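Local coordinates for porin (Acinetobacter baumannii AB307-0294, PDB 5DL7), which probably acts as an outer-membrane porin, a beta-barrel channel through which small molecules cross the outer membrane, at residues A[268-273]-A[279-284]; A[303-308]-A[317-322]; A[351-356]-A[363-368]. All coordinates share one frame; numbering follows the deposited sequence.

Following the chain from the N terminus, contact 1 closes first: strand 263-275 turns back through a short connection and zips to strand 278-288. The chain then enters a long loop, and contact 2 closes part of it, laying 303-308 against 317-322, where the next wall strand begins. Contact 3 comes last, in the hairpin made by strands 341-353 and 363-375. The three are in series; none nests in or crosses another. Contacts 1 and 2 join through hydrogen bonds from Gly283 N to Ser321 O and between Ser268 OG and Val304 N; contacts 2 and 3 through the Lys318-Asp352 salt bridge. Contacts 1 and 3 pair neighbouring barrel strands; contact 2 ties the inward-folded loop to the wall between them.

Contact 1: residues A[268-273]-A[279-284]; sequences SGLFGL and TVSLGY
Leu270 lays its CD1 methyl over the neighbouring strand, 3.8 Å from Ser281 CB and 3.9 Å from the CA of Gly283. Its CG stands anti to the backbone N (chi1 -173°), beside the carbonyl carbon, and from there the branch reaches across to the partner strand; with no side chain on Gly283, the methyl settles on bare backbone. Two pairs further along, Ser281 does the same in the other direction: its OG comes within 3.4 Å of Gly272 CA, where Gly272 CA and Ser281 CA are 3.8 Å apart. This face of the hairpin looks into the barrel, and Leu270 also touches Val304 and Leu305 of the loop lying inside. Phe271, Leu273, Val280, Leu282 and Tyr284 occupy the other face, where a detergent molecule touches Val280. The Phe271 ring folds back along its own strand over Gly269, with CD2 3.9 Å from Leu282 O. Beneath the side chains runs a regular antiparallel hairpin, part of the barrel wall: Gly269 with Tyr284, Phe271 with Leu282 and Leu273 with Val280 each exchange two backbone hydrogen bonds. These six bonds satisfy the backbone polar groups between the strands, and the outer surface is largely apolar, though Tyr284 OH bonds to Gln286; both are consistent with a wall that faces the membrane.

Contact 2: residues A[303-308]-A[317-322]; sequences VVLDFM and EKVYSI. With C8E ((hydroxyethyloxy)tri(ethyloxy)octane), chain H.
Leu305 and Val319 pass one another side by side, head to tail, and touch through Leu305 CD1 and Val319 CG1, 3.8 Å apart. Leu305 reaches there with CG anti to its carbonyl carbon (chi1 -52°) and an extended second torsion, which carries the isopropyl end toward the strand. The fork of that end straddles the hydroxyl of Ser321. CD1 sits 3.5 Å from Ser321 OG and CD2 3.7 Å from the same Ser321 OG, a van der Waals contact with no hydrogen bond in it. Ser321 turns its OG between the backbone N and the carbonyl carbon (chi1 74°), which places it against the two methyls. The backbones stay well apart, with the CA atoms of Leu305 and Ser321 8.3 Å from each other, and the side chains alone bridge the interval. This is a loop tucked against the inner face of a beta-barrel, as porin loops that fold into the channel do: 303-308 has no regular structure, whereas 318-322 belongs to the wall. Leu270 and Met285, from the two preceding strands, add to the apolar patch under Leu305, and Phe307 packs on Ala348. On the opposite, outer face of the strand, Ile322 meets the octyl chain of a detergent molecule, its CD1 4.0 Å from C6 and its CG2 just as close to C2, a place where lipid tails would probably lie in the membrane.

Contact 3: residues A[351-356]-A[363-368]; sequences EDIDLL and FKEDSL
Ile353 and Phe363 form an antiparallel hydrogen-bonded pair, but Asp352 (phi 63°) faces Phe363 as well, which makes a G1 beta bulge. Phe363 N reaches Ile353 O at 2.8 Å, in the carbonyl plane on a lone pair, while the return bond from Ile353 N to Phe363 O is longer, at 3.1 Å. A water donates to that same Phe363 O and accepts from Asp352 N, bridging the two where their direct approach is not a hydrogen bond. The Ile353 and Phe363 side chains run roughly perpendicular to each other, CB to CB 4.0 Å. Leu355 approaches the Phe363 ring obliquely: its CD1 makes an off-centre CH-pi contact, 4.1 Å from the ring centroid and 30° off the normal. This is the end of the hairpin of strands 341-353 and 363-375 next to its connecting segment; there Asp354 OD1 takes the N-H of Leu356 (2.8 Å), an Asx turn, and its OD2 pairs with Lys315. Glu365 brings OE2 to 3.9 Å from Ile353 CD1, while its OE1 is bonded to Tyr393 and Ser310. Asp352 points away and forms a salt bridge with Lys318 of the adjoining strand.

Contact 1: residues A[268-273]-A[279-284]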
loop_
_atom_site.group_PDB
_atom_site.type_symbol
_atom_site.label_atom_id
_atom_site.label_comp_id
_atom_site.label_asym_id
_atom_site.label_seq_id
_atom_site.Cartn_x
_atom_site.Cartn_y
_atom_site.Cartn_z
ATOM N N SER A 268 12.429 -6.261 -8.280
ATOM C CA SER A 268 12.719 -6.035 -6.865
ATOM C C SER A 268 12.708 -7.340 -6.111
ATOM O O SER A 268 11.966 -8.272 -6.473
ATOM C CB SER A 268 11.793 -5.008 -6.285
ATOM O OG SER A 268 10.406 -5.295 -6.336
ATOM N N GLY A 269 13.573 -7.411 -5.109
ATOM C CA GLY A 269 13.617 -8.679 -4.302
ATOM C C GLY A 269 14.054 -8.315 -2.896
ATOM O O GLY A 269 14.904 -7.434 -2.658
ATOM N N LEU A 270 13.504 -9.003 -1.960
ATOM C CA LEU A 270 13.916 -8.973 -0.566
ATOM C C LEU A 270 14.169 -10.410 -0.130
ATOM O O LEU A 270 13.253 -11.292 -0.300
ATOM C CB LEU A 270 12.845 -8.353 0.320
ATOM C CG LEU A 270 13.255 -8.128 1.802
ATOM C CD1 LEU A 270 14.250 -6.993 2.014
ATOM C CD2 LEU A 270 11.948 -7.797 2.561
ATOM N N PHE A 271 15.337 -10.666 0.401
ATOM C CA PHE A 271 15.757 -12.009 0.786
ATOM C C PHE A 271 16.207 -12.005 2.227
ATOM O O PHE A 271 17.033 -11.174 2.629
ATOM C CB PHE A 271 16.870 -12.501 -0.086
ATOM C CG PHE A 271 16.563 -12.409 -1.549
ATOM C CD1 PHE A 271 15.816 -13.390 -2.152
ATOM C CD2 PHE A 271 16.925 -11.294 -2.273
ATOM C CE1 PHE A 271 15.493 -13.305 -3.506
ATOM C CE2 PHE A 271 16.593 -11.207 -3.665
ATOM C CZ PHE A 271 15.911 -12.243 -4.260
ATOM N N GLY A 272 15.701 -12.907 3.064
ATOM C CA GLY A 272 15.957 -12.880 4.457
ATOM C C GLY A 272 16.265 -14.229 5.083
ATOM O O GLY A 272 15.955 -15.274 4.512
ATOM N N LEU A 273 17.050 -14.195 6.156
ATOM C CA LEU A 273 17.213 -15.353 7.036
ATOM C C LEU A 273 16.504 -15.045 8.340
ATOM O O LEU A 273 16.857 -14.042 9.032
ATOM C CB LEU A 273 18.708 -15.558 7.258
ATOM C CG LEU A 273 19.439 -16.015 5.931
ATOM C CD1 LEU A 273 20.909 -16.280 6.192
ATOM C CD2 LEU A 273 18.891 -17.425 5.595
ATOM N N THR A 279 15.086 -11.752 12.104
ATOM C CA THR A 279 15.130 -11.802 10.666
ATOM C C THR A 279 16.144 -10.734 10.194
ATOM O O THR A 279 15.914 -9.568 10.399
ATOM C CB THR A 279 13.751 -11.701 9.963
ATOM O OG1 THR A 279 12.755 -12.508 10.638
ATOM C CG2 THR A 279 13.820 -11.954 8.558
ATOM N N VAL A 280 17.084 -11.178 9.361
ATOM C CA VAL A 280 17.974 -10.234 8.672
ATOM C C VAL A 280 17.721 -10.338 7.223
ATOM O O VAL A 280 17.828 -11.444 6.637
ATOM C CB VAL A 280 19.477 -10.402 9.010
ATOM C CG1 VAL A 280 20.331 -9.419 8.175
ATOM C CG2 VAL A 280 19.704 -10.126 10.448
ATOM N N SER A 281 17.527 -9.202 6.518
ATOM C CA SER A 281 17.226 -9.325 5.106
ATOM C C SER A 281 18.042 -8.341 4.243
ATOM O O SER A 281 18.496 -7.270 4.755
ATOM C CB SER A 281 15.774 -9.032 4.792
ATOM O OG SER A 281 14.872 -9.849 5.603
ATOM N N LEU A 282 18.195 -8.642 3.019
ATOM C CA LEU A 282 18.812 -7.736 2.076
ATOM C C LEU A 282 17.851 -7.585 0.947
ATOM O O LEU A 282 17.203 -8.514 0.448
ATOM C CB LEU A 282 20.182 -8.291 1.573
ATOM C CG LEU A 282 21.261 -8.558 2.596
ATOM C CD1 LEU A 282 22.361 -9.301 1.881
ATOM C CD2 LEU A 282 21.770 -7.194 3.140
ATOM N N GLY A 283 17.778 -6.342 0.407
ATOM C CA GLY A 283 16.877 -5.970 -0.639
ATOM C C GLY A 283 17.613 -5.316 -1.829
ATOM O O GLY A 283 18.706 -4.680 -1.698
ATOM N N TYR A 284 17.135 -5.510 -3.049
ATOM C CA TYR A 284 17.641 -4.906 -4.248
ATOM C C TYR A 284 16.496 -4.555 -5.154
ATOM O O TYR A 284 15.529 -5.352 -5.285
ATOM C CB TYR A 284 18.616 -5.805 -5.028
ATOM C CG TYR A 284 19.223 -5.117 -6.175
ATOM C CD1 TYR A 284 20.122 -4.077 -5.968
ATOM C CD2 TYR A 284 18.826 -5.377 -7.370
ATOM C CE1 TYR A 284 20.744 -3.400 -7.044
ATOM C CE2 TYR A 284 19.464 -4.744 -8.470
ATOM C CZ TYR A 284 20.324 -3.699 -8.263
ATOM O OH TYR A 284 20.951 -3.037 -9.393
#

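Contact 2: residues A[303-308]-A[317-322]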
loop_
_atom_site.group_PDB
_atom_site.type_symbol
_atom_site.label_atom_id
_atom_site.label_comp_id
_atom_site.label_asym_id
_atom_site.label_seq_id
_atom_site.Cartn_x
_atom_site.Cartn_y
_atom_site.Cartn_z
ATOM N N VAL A 303 6.219 -2.179 -5.612
ATOM C CA VAL A 303 7.490 -2.920 -5.542
ATOM C C VAL A 303 7.763 -3.395 -4.136
ATOM O O VAL A 303 7.101 -3.064 -3.186
ATOM C CB VAL A 303 8.609 -1.968 -6.069
ATOM C CG1 VAL A 303 8.379 -1.467 -7.489
ATOM C CG2 VAL A 303 8.864 -0.843 -5.117
ATOM N N VAL A 304 8.775 -4.259 -4.026
ATOM C CA VAL A 304 8.923 -4.947 -2.771
ATOM C C VAL A 304 9.263 -4.087 -1.612
ATOM O O VAL A 304 8.925 -4.375 -0.489
ATOM C CB VAL A 304 9.889 -6.167 -2.913
ATOM C CG1 VAL A 304 11.255 -5.776 -2.923
ATOM C CG2 VAL A 304 9.876 -7.003 -1.607
ATOM N N LEU A 305 10.096 -3.124 -1.859
ATOM C CA LEU A 305 10.572 -2.199 -0.748
ATOM C C LEU A 305 9.529 -1.101 -0.620
ATOM O O LEU A 305 9.302 -0.322 -1.575
ATOM C CB LEU A 305 12.023 -1.683 -0.996
ATOM C CG LEU A 305 13.043 -2.721 -1.280
ATOM C CD1 LEU A 305 14.396 -2.052 -1.423
ATOM C CD2 LEU A 305 13.037 -3.701 -0.081
ATOM N N ASP A 306 8.774 -1.050 0.457
ATOM C CA ASP A 306 7.642 -0.094 0.635
ATOM C C ASP A 306 7.990 0.921 1.738
ATOM O O ASP A 306 7.550 0.921 2.858
ATOM C CB ASP A 306 6.397 -0.834 1.085
ATOM C CG ASP A 306 6.599 -1.654 2.391
ATOM O OD1 ASP A 306 7.836 -2.174 2.823
ATOM O OD2 ASP A 306 5.490 -1.914 3.069
ATOM N N PHE A 307 8.893 1.835 1.408
ATOM C CA PHE A 307 9.402 2.870 2.385
ATOM C C PHE A 307 8.497 4.086 2.557
ATOM O O PHE A 307 7.629 4.314 1.627
ATOM C CB PHE A 307 10.777 3.285 1.866
ATOM C CG PHE A 307 11.902 2.379 2.398
ATOM C CD1 PHE A 307 12.017 1.067 1.990
ATOM C CD2 PHE A 307 12.782 2.813 3.332
ATOM C CE1 PHE A 307 13.083 0.256 2.433
ATOM C CE2 PHE A 307 13.812 1.990 3.844
ATOM C CZ PHE A 307 13.944 0.696 3.400
ATOM N N MET A 308 8.589 4.768 3.628
ATOM C CA MET A 308 7.698 5.787 4.113
ATOM C C MET A 308 7.723 7.038 3.218
ATOM O O MET A 308 6.648 7.640 2.947
ATOM C CB MET A 308 7.931 6.121 5.549
ATOM C CG MET A 308 7.566 4.911 6.407
ATOM S SD MET A 308 8.284 5.177 8.128
ATOM C CE MET A 308 7.501 6.663 8.663
ATOM N N GLU A 317 16.630 3.835 -11.416
ATOM C CA GLU A 317 17.086 3.827 -10.009
ATOM C C GLU A 317 17.463 2.396 -9.600
ATOM O O GLU A 317 16.647 1.487 -9.772
ATOM C CB GLU A 317 15.955 4.309 -9.182
ATOM C CG GLU A 317 16.253 4.457 -7.706
ATOM C CD GLU A 317 15.359 5.324 -6.884
ATOM O OE1 GLU A 317 14.288 5.757 -7.373
ATOM O OE2 GLU A 317 15.759 5.585 -5.667
ATOM N N LYS A 318 18.647 2.322 -9.030
ATOM C CA LYS A 318 19.146 1.104 -8.370
ATOM C C LYS A 318 19.024 1.303 -6.920
ATOM O O LYS A 318 19.495 2.332 -6.363
ATOM C CB LYS A 318 20.622 0.865 -8.724
ATOM C CG LYS A 318 20.804 0.477 -10.178
ATOM C CD LYS A 318 22.343 0.315 -10.299
ATOM C CE LYS A 318 22.707 -0.060 -11.685
ATOM N NZ LYS A 318 22.718 1.243 -12.416
ATOM N N VAL A 319 18.463 0.334 -6.194
ATOM C CA VAL A 319 18.242 0.431 -4.795
ATOM C C VAL A 319 18.825 -0.738 -3.996
ATOM O O VAL A 319 18.639 -1.870 -4.447
ATOM C CB VAL A 319 16.738 0.516 -4.432
ATOM C CG1 VAL A 319 16.470 0.779 -2.944
ATOM C CG2 VAL A 319 15.973 1.606 -5.213
ATOM N N TYR A 320 19.526 -0.372 -2.963
ATOM C CA TYR A 320 20.201 -1.350 -2.042
ATOM C C TYR A 320 19.598 -1.161 -0.701
ATOM O O TYR A 320 19.633 -0.075 -0.147
ATOM C CB TYR A 320 21.727 -1.097 -2.007
ATOM C CG TYR A 320 22.324 -1.037 -3.375
ATOM C CD1 TYR A 320 22.289 0.204 -4.072
ATOM C CD2 TYR A 320 22.917 -2.123 -3.983
ATOM C CE1 TYR A 320 22.881 0.295 -5.310
ATOM C CE2 TYR A 320 23.566 -1.985 -5.256
ATOM C CZ TYR A 320 23.467 -0.788 -5.864
ATOM O OH TYR A 320 24.025 -0.566 -7.147
ATOM N N SER A 321 19.180 -2.264 -0.024
ATOM C CA SER A 321 18.631 -2.099 1.335
ATOM C C SER A 321 19.013 -3.271 2.263
ATOM O O SER A 321 19.421 -4.345 1.832
ATOM C CB SER A 321 17.077 -2.006 1.307
ATOM O OG SER A 321 16.572 -3.335 1.051
ATOM N N ILE A 322 18.884 -2.979 3.486
ATOM C CA ILE A 322 19.159 -3.995 4.546
ATOM C C ILE A 322 18.116 -3.767 5.634
ATOM O O ILE A 322 17.676 -2.666 5.876
ATOM C CB ILE A 322 20.543 -3.890 5.067
ATOM C CG1 ILE A 322 20.833 -5.033 6.073
ATOM C CG2 ILE A 322 20.875 -2.526 5.693
ATOM C CD1 ILE A 322 22.298 -5.155 6.429
HETATM C C1 C8E H . 19.275 -0.197 9.705
HETATM C C2 C8E H . 19.453 -1.594 9.293
HETATM C C3 C8E H . 20.258 -2.299 10.317
HETATM C C4 C8E H . 20.742 -3.602 9.774
HETATM C C5 C8E H . 21.228 -4.624 10.735
HETATM C C6 C8E H . 22.381 -5.535 10.360
HETATM C C7 C8E H . 22.258 -6.925 11.003
HETATM C C8 C8E H . 23.511 -7.839 11.158
HETATM O O9 C8E H . 23.036 -9.028 11.854
HETATM C C10 C8E H . 23.896 -10.081 12.313
HETATM C C11 C8E H . 23.311 -10.734 13.588
HETATM O O12 C8E H . 21.853 -10.795 13.585
HETATM C C13 C8E H . 21.225 -11.493 14.677
HETATM C C14 C8E H . 21.363 -13.012 14.530
HETATM O O15 C8E H . 20.760 -13.672 15.635
HETATM C C16 C8E H . 21.613 -14.626 16.343
#

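Contact 3: residues A[351-356]-A[363-368]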
loop_
_atom_site.group_PDB
_atom_site.type_symbol
_atom_site.label_atom_id
_atom_site.label_comp_id
_atom_site.label_asym_id
_atom_site.label_seq_id
_atom_site.Cartn_x
_atom_site.Cartn_y
_atom_site.Cartn_z
ATOM N N GLU A 351 20.214 5.084 -6.126
ATOM C CA GLU A 351 21.113 5.860 -6.942
ATOM C C GLU A 351 20.834 5.750 -8.383
ATOM O O GLU A 351 20.058 4.938 -8.817
ATOM C CB GLU A 351 22.539 5.233 -6.699
ATOM C CG GLU A 351 22.973 5.105 -5.425
ATOM C CD GLU A 351 24.381 4.438 -5.334
ATOM O OE1 GLU A 351 24.921 3.732 -6.266
ATOM O OE2 GLU A 351 24.869 4.560 -4.229
ATOM N N ASP A 352 21.568 6.530 -9.198
ATOM C CA ASP A 352 21.417 6.523 -10.660
ATOM C C ASP A 352 20.025 6.988 -11.064
ATOM O O ASP A 352 19.675 6.712 -12.245
ATOM C CB ASP A 352 21.810 5.190 -11.327
ATOM C CG ASP A 352 23.253 4.700 -11.057
ATOM O OD1 ASP A 352 24.127 5.595 -10.791
ATOM O OD2 ASP A 352 23.552 3.400 -11.090
ATOM N N ILE A 353 19.376 7.793 -10.284
ATOM C CA ILE A 353 18.006 8.359 -10.596
ATOM C C ILE A 353 18.121 9.352 -11.733
ATOM O O ILE A 353 18.873 10.342 -11.667
ATOM C CB ILE A 353 17.405 8.946 -9.428
ATOM C CG1 ILE A 353 17.172 7.925 -8.289
ATOM C CG2 ILE A 353 16.109 9.730 -9.776
ATOM C CD1 ILE A 353 16.892 8.639 -7.007
ATOM N N ASP A 354 17.330 9.009 -12.789
ATOM C CA ASP A 354 17.259 9.861 -13.975
ATOM C C ASP A 354 15.898 10.544 -14.011
ATOM O O ASP A 354 14.890 9.904 -14.221
ATOM C CB ASP A 354 17.505 9.030 -15.254
ATOM C CG ASP A 354 17.592 9.854 -16.534
ATOM O OD1 ASP A 354 17.207 11.029 -16.561
ATOM O OD2 ASP A 354 17.875 9.165 -17.582
ATOM N N LEU A 355 15.900 11.864 -13.870
ATOM C CA LEU A 355 14.711 12.704 -13.839
ATOM C C LEU A 355 14.452 13.358 -15.228
ATOM O O LEU A 355 13.729 14.390 -15.304
ATOM C CB LEU A 355 14.687 13.685 -12.700
ATOM C CG LEU A 355 14.742 12.985 -11.345
ATOM C CD1 LEU A 355 14.829 14.059 -10.298
ATOM C CD2 LEU A 355 13.573 12.083 -11.103
ATOM N N LEU A 356 15.162 12.853 -16.210
ATOM C CA LEU A 356 14.837 13.045 -17.681
ATOM C C LEU A 356 15.249 14.401 -18.220
ATOM O O LEU A 356 15.659 14.506 -19.402
ATOM C CB LEU A 356 13.342 12.836 -18.064
ATOM C CG LEU A 356 12.693 11.517 -17.638
ATOM C CD1 LEU A 356 11.169 11.569 -17.991
ATOM C CD2 LEU A 356 13.576 10.376 -18.109
ATOM N N PHE A 363 20.575 11.578 -9.744
ATOM C CA PHE A 363 20.169 11.889 -8.410
ATOM C C PHE A 363 20.241 10.609 -7.501
ATOM O O PHE A 363 20.473 9.497 -7.954
ATOM C CB PHE A 363 18.760 12.547 -8.409
ATOM C CG PHE A 363 18.681 13.801 -9.241
ATOM C CD1 PHE A 363 19.134 14.969 -8.681
ATOM C CD2 PHE A 363 18.450 13.738 -10.621
ATOM C CE1 PHE A 363 19.192 16.187 -9.313
ATOM C CE2 PHE A 363 18.456 14.973 -11.323
ATOM C CZ PHE A 363 18.843 16.123 -10.680
ATOM N N LYS A 364 20.080 10.910 -6.204
ATOM C CA LYS A 364 20.217 9.885 -5.182
ATOM C C LYS A 364 19.280 10.181 -4.054
ATOM O O LYS A 364 18.867 11.365 -3.772
ATOM C CB LYS A 364 21.722 9.644 -4.780
ATOM C CG LYS A 364 22.337 10.786 -4.141
ATOM C CD LYS A 364 23.841 10.584 -4.025
ATOM C CE LYS A 364 24.293 11.915 -3.380
ATOM N NZ LYS A 364 25.694 11.911 -3.168
ATOM N N GLU A 365 18.922 9.121 -3.289
ATOM C CA GLU A 365 18.057 9.281 -2.079
ATOM C C GLU A 365 18.322 8.177 -1.084
ATOM O O GLU A 365 18.788 7.091 -1.503
ATOM C CB GLU A 365 16.550 9.337 -2.436
ATOM C CG GLU A 365 16.135 8.055 -3.110
ATOM C CD GLU A 365 14.690 8.066 -3.666
ATOM O OE1 GLU A 365 13.846 8.787 -3.105
ATOM O OE2 GLU A 365 14.273 7.151 -4.490
ATOM N N ASP A 366 18.061 8.424 0.170
ATOM C CA ASP A 366 18.240 7.355 1.182
ATOM C C ASP A 366 17.282 7.533 2.321
ATOM O O ASP A 366 16.795 8.640 2.589
ATOM C CB ASP A 366 19.660 7.085 1.584
ATOM C CG ASP A 366 20.326 8.122 2.481
ATOM O OD1 ASP A 366 19.780 9.221 2.705
ATOM O OD2 ASP A 366 21.472 7.840 3.002
ATOM N N SER A 367 16.991 6.430 2.975
ATOM C CA SER A 367 16.083 6.414 4.152
ATOM C C SER A 367 16.613 5.484 5.224
ATOM O O SER A 367 16.919 4.317 4.899
ATOM C CB SER A 367 14.751 5.774 3.723
ATOM O OG SER A 367 13.971 6.539 2.836
ATOM N N LEU A 368 16.594 5.978 6.422
ATOM C CA LEU A 368 16.788 5.134 7.649
ATOM C C LEU A 368 15.462 5.136 8.387
ATOM O O LEU A 368 15.011 6.192 8.782
ATOM C CB LEU A 368 17.953 5.598 8.549
ATOM C CG LEU A 368 18.184 4.756 9.829
ATOM C CD1 LEU A 368 18.559 3.268 9.383
ATOM C CD2 LEU A 368 19.305 5.463 10.541
HETATM O O HOH W 1 23.248 8.745 -8.402
#